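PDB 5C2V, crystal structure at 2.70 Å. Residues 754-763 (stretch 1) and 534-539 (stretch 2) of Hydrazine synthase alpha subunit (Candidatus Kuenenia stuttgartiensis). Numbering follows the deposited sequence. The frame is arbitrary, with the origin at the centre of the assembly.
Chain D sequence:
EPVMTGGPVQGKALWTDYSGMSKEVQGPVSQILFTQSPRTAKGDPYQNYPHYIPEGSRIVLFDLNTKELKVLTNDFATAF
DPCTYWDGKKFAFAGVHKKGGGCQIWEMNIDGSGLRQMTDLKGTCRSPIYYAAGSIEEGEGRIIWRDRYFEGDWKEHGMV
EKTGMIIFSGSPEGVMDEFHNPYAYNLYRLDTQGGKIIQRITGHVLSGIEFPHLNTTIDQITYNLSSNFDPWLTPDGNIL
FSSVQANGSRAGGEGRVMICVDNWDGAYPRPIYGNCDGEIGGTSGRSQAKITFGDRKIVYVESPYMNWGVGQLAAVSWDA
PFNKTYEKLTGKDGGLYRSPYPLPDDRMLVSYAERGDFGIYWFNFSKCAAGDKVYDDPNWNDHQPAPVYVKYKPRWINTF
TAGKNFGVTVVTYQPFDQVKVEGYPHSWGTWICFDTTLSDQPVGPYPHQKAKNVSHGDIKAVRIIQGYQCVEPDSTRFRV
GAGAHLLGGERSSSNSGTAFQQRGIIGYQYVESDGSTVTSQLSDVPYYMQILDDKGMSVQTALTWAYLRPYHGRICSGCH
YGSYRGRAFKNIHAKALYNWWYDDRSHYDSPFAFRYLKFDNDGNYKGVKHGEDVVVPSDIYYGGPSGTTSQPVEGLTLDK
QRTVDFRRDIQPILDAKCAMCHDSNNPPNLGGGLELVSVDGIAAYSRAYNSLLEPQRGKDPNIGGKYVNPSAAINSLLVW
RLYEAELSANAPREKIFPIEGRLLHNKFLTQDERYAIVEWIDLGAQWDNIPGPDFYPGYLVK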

# COMPACT_ATOMS: atom_id res chain seq x y z
N ARG D 754 -32.88 -2.96 -14.44
CA ARG D 754 -31.54 -3.52 -14.30
C ARG D 754 -30.47 -2.46 -14.50
O ARG D 754 -29.52 -2.36 -13.72
CB ARG D 754 -31.35 -4.68 -15.28
CG ARG D 754 -30.06 -5.45 -15.09
CD ARG D 754 -30.02 -6.70 -15.96
NE ARG D 754 -29.99 -6.38 -17.38
CZ ARG D 754 -29.99 -7.29 -18.35
NH1 ARG D 754 -30.03 -8.58 -18.05
NH2 ARG D 754 -29.95 -6.91 -19.62
N TYR D 755 -30.63 -1.66 -15.55
CA TYR D 755 -29.66 -0.61 -15.83
C TYR D 755 -29.78 0.53 -14.83
O TYR D 755 -28.85 1.32 -14.66
CB TYR D 755 -29.81 -0.07 -17.25
CG TYR D 755 -28.63 0.78 -17.68
CD1 TYR D 755 -27.42 0.19 -18.00
CD2 TYR D 755 -28.74 2.16 -17.74
CE1 TYR D 755 -26.33 0.96 -18.38
CE2 TYR D 755 -27.66 2.94 -18.13
CZ TYR D 755 -26.46 2.33 -18.44
OH TYR D 755 -25.38 3.09 -18.82
N ALA D 756 -30.93 0.63 -14.17
CA ALA D 756 -31.08 1.59 -13.08
C ALA D 756 -30.20 1.15 -11.92
O ALA D 756 -29.52 1.97 -11.30
CB ALA D 756 -32.53 1.70 -12.64
N ILE D 757 -30.20 -0.16 -11.65
CA ILE D 757 -29.31 -0.71 -10.63
C ILE D 757 -27.84 -0.50 -11.02
O ILE D 757 -27.02 -0.10 -10.19
CB ILE D 757 -29.58 -2.21 -10.41
CG1 ILE D 757 -31.01 -2.42 -9.91
CG2 ILE D 757 -28.58 -2.79 -9.42
CD1 ILE D 757 -31.35 -3.87 -9.64
N VAL D 758 -27.53 -0.77 -12.29
CA VAL D 758 -26.18 -0.56 -12.81
C VAL D 758 -25.71 0.88 -12.60
O VAL D 758 -24.61 1.12 -12.09
CB VAL D 758 -26.10 -0.89 -14.32
CG1 VAL D 758 -24.74 -0.50 -14.88
CG2 VAL D 758 -26.37 -2.37 -14.55
N GLU D 759 -26.56 1.84 -12.98
CA GLU D 759 -26.27 3.25 -12.79
C GLU D 759 -26.07 3.59 -11.32
O GLU D 759 -25.14 4.32 -10.97
CB GLU D 759 -27.39 4.12 -13.37
CG GLU D 759 -27.35 4.27 -14.88
CD GLU D 759 -28.42 5.21 -15.39
OE1 GLU D 759 -29.54 5.22 -14.82
OE2 GLU D 759 -28.15 5.95 -16.36
N TRP D 760 -26.94 3.04 -10.48
CA TRP D 760 -26.85 3.27 -9.04
C TRP D 760 -25.49 2.83 -8.49
O TRP D 760 -24.86 3.56 -7.74
CB TRP D 760 -27.97 2.53 -8.31
CG TRP D 760 -27.79 2.50 -6.82
CD1 TRP D 760 -27.78 3.57 -5.97
CD2 TRP D 760 -27.60 1.34 -6.00
NE1 TRP D 760 -27.59 3.14 -4.68
CE2 TRP D 760 -27.47 1.78 -4.67
CE3 TRP D 760 -27.52 -0.03 -6.27
CZ2 TRP D 760 -27.28 0.90 -3.61
CZ3 TRP D 760 -27.32 -0.90 -5.21
CH2 TRP D 760 -27.20 -0.43 -3.90
N ILE D 761 -25.05 1.64 -8.89
CA ILE D 761 -23.77 1.12 -8.42
C ILE D 761 -22.59 1.93 -8.98
O ILE D 761 -21.66 2.25 -8.25
CB ILE D 761 -23.59 -0.36 -8.80
CG1 ILE D 761 -24.69 -1.20 -8.15
CG2 ILE D 761 -22.23 -0.87 -8.38
CD1 ILE D 761 -24.53 -2.69 -8.36
N ASP D 762 -22.65 2.26 -10.26
CA ASP D 762 -21.59 3.04 -10.90
C ASP D 762 -21.46 4.44 -10.30
O ASP D 762 -20.39 5.03 -10.32
CB ASP D 762 -21.83 3.13 -12.41
CG ASP D 762 -21.07 2.08 -13.19
OD1 ASP D 762 -20.53 1.14 -12.56
OD2 ASP D 762 -21.02 2.18 -14.43
N LEU D 763 -22.57 4.96 -9.78
CA LEU D 763 -22.58 6.27 -9.15
C LEU D 763 -21.96 6.26 -7.76
O LEU D 763 -21.78 7.31 -7.14
CB LEU D 763 -24.01 6.81 -9.06
CG LEU D 763 -24.61 7.46 -10.31
CD1 LEU D 763 -26.09 7.72 -10.10
CD2 LEU D 763 -23.88 8.75 -10.64
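Stretch 2 (534-539) DKGMSV

The most unusual feature is Gly536, a glycine with positive phi (88/24) that lies directly against the ring of Tyr755. An ideal CB on Gly536 would point toward the helix and sit 2.7 Å from Tyr755 CE1, a clash. It would also be jammed against the carbonyl O of Lys535. Both the backbone angles and the neighbouring ring therefore call for glycine here.

Stretch 1 belongs to a helix that begins earlier in the chain, with regular backbone hydrogen bonds such as Asp762 N to Val758 O at 2.9 Å. Stretch 2 is mostly loop. It starts with Asp534 (-75/-8) and Lys535 (-98/-4), both with psi near zero, as in a turn. It then passes through Gly536 and becomes extended at Met537 (-111/150) and Ser538 (-76/120). The chain turns a corner at Val539.

The extended part runs in the same direction as the helix. Tyr755 pairs with Gly536 (CA to CA 8.1 Å), Val758 with Met537 (7.0 Å) and Asp762 with Ser538 (6.8 Å). One residue of stretch 2 thus matches about one helical turn, and the backbones draw slightly closer along the way. The contact is small, burying 240 Å² in total.

At the first level, Tyr755 OH donates a hydrogen bond to Gly536 O at 2.9 Å. This oxygen lies at the ring edge, near its plane. Next, Val758 points toward the loop, and its CG1 packs 3.7 Å from Met537 CG. The end of the Met537 side chain leads away from the helix.

At the last level, Asp762 points toward stretch 2 and accepts a hydrogen bond, Ser538 N to Asp762 OD2, at 3.0 Å. The same OD2 is 3.2 Å from Ser538 CB. Water 1 bridges this pair, donating to Ser538 O (2.5 Å) and to Asp762 OD1 (3.2 Å). Both carboxylate oxygens of Asp762 thus take part in joining the two stretches.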

# COMPACT_ATOMS: atom_id res chain seq x y z
N ASP D 534 -20.11 -2.04 -24.18
CA ASP D 534 -21.31 -2.16 -25.00
C ASP D 534 -22.56 -2.52 -24.20
O ASP D 534 -23.67 -2.52 -24.73
CB ASP D 534 -21.10 -3.18 -26.13
CG ASP D 534 -20.80 -4.57 -25.61
OD1 ASP D 534 -20.21 -4.69 -24.52
OD2 ASP D 534 -21.16 -5.55 -26.30
N LYS D 535 -22.38 -2.84 -22.92
CA LYS D 535 -23.53 -3.05 -22.04
C LYS D 535 -23.85 -1.81 -21.20
O LYS D 535 -24.84 -1.80 -20.46
CB LYS D 535 -23.29 -4.26 -21.13
CG LYS D 535 -23.33 -5.59 -21.86
CD LYS D 535 -23.31 -6.76 -20.90
CE LYS D 535 -23.46 -8.08 -21.66
NZ LYS D 535 -24.71 -8.11 -22.46
N GLY D 536 -23.02 -0.78 -21.32
CA GLY D 536 -23.27 0.47 -20.62
C GLY D 536 -22.69 0.55 -19.22
O GLY D 536 -23.16 1.32 -18.39
N MET D 537 -21.66 -0.25 -18.96
CA MET D 537 -21.05 -0.30 -17.63
C MET D 537 -19.65 0.30 -17.64
O MET D 537 -18.94 0.24 -18.64
CB MET D 537 -21.01 -1.74 -17.12
CG MET D 537 -22.38 -2.40 -17.04
SD MET D 537 -22.31 -4.10 -16.45
CE MET D 537 -21.30 -4.86 -17.71
N SER D 538 -19.24 0.87 -16.51
CA SER D 538 -17.95 1.54 -16.43
C SER D 538 -16.79 0.55 -16.33
O SER D 538 -16.72 -0.25 -15.39
CB SER D 538 -17.92 2.49 -15.23
OG SER D 538 -16.63 3.06 -15.06
N VAL D 539 -15.89 0.60 -17.30
CA VAL D 539 -14.68 -0.20 -17.29
C VAL D 539 -13.62 0.46 -16.42
O VAL D 539 -12.91 -0.21 -15.67
CB VAL D 539 -14.13 -0.41 -18.72
CG1 VAL D 539 -12.86 -1.25 -18.69
CG2 VAL D 539 -15.18 -1.07 -19.60
O HOH W 1 -18.97 -0.92 -14.41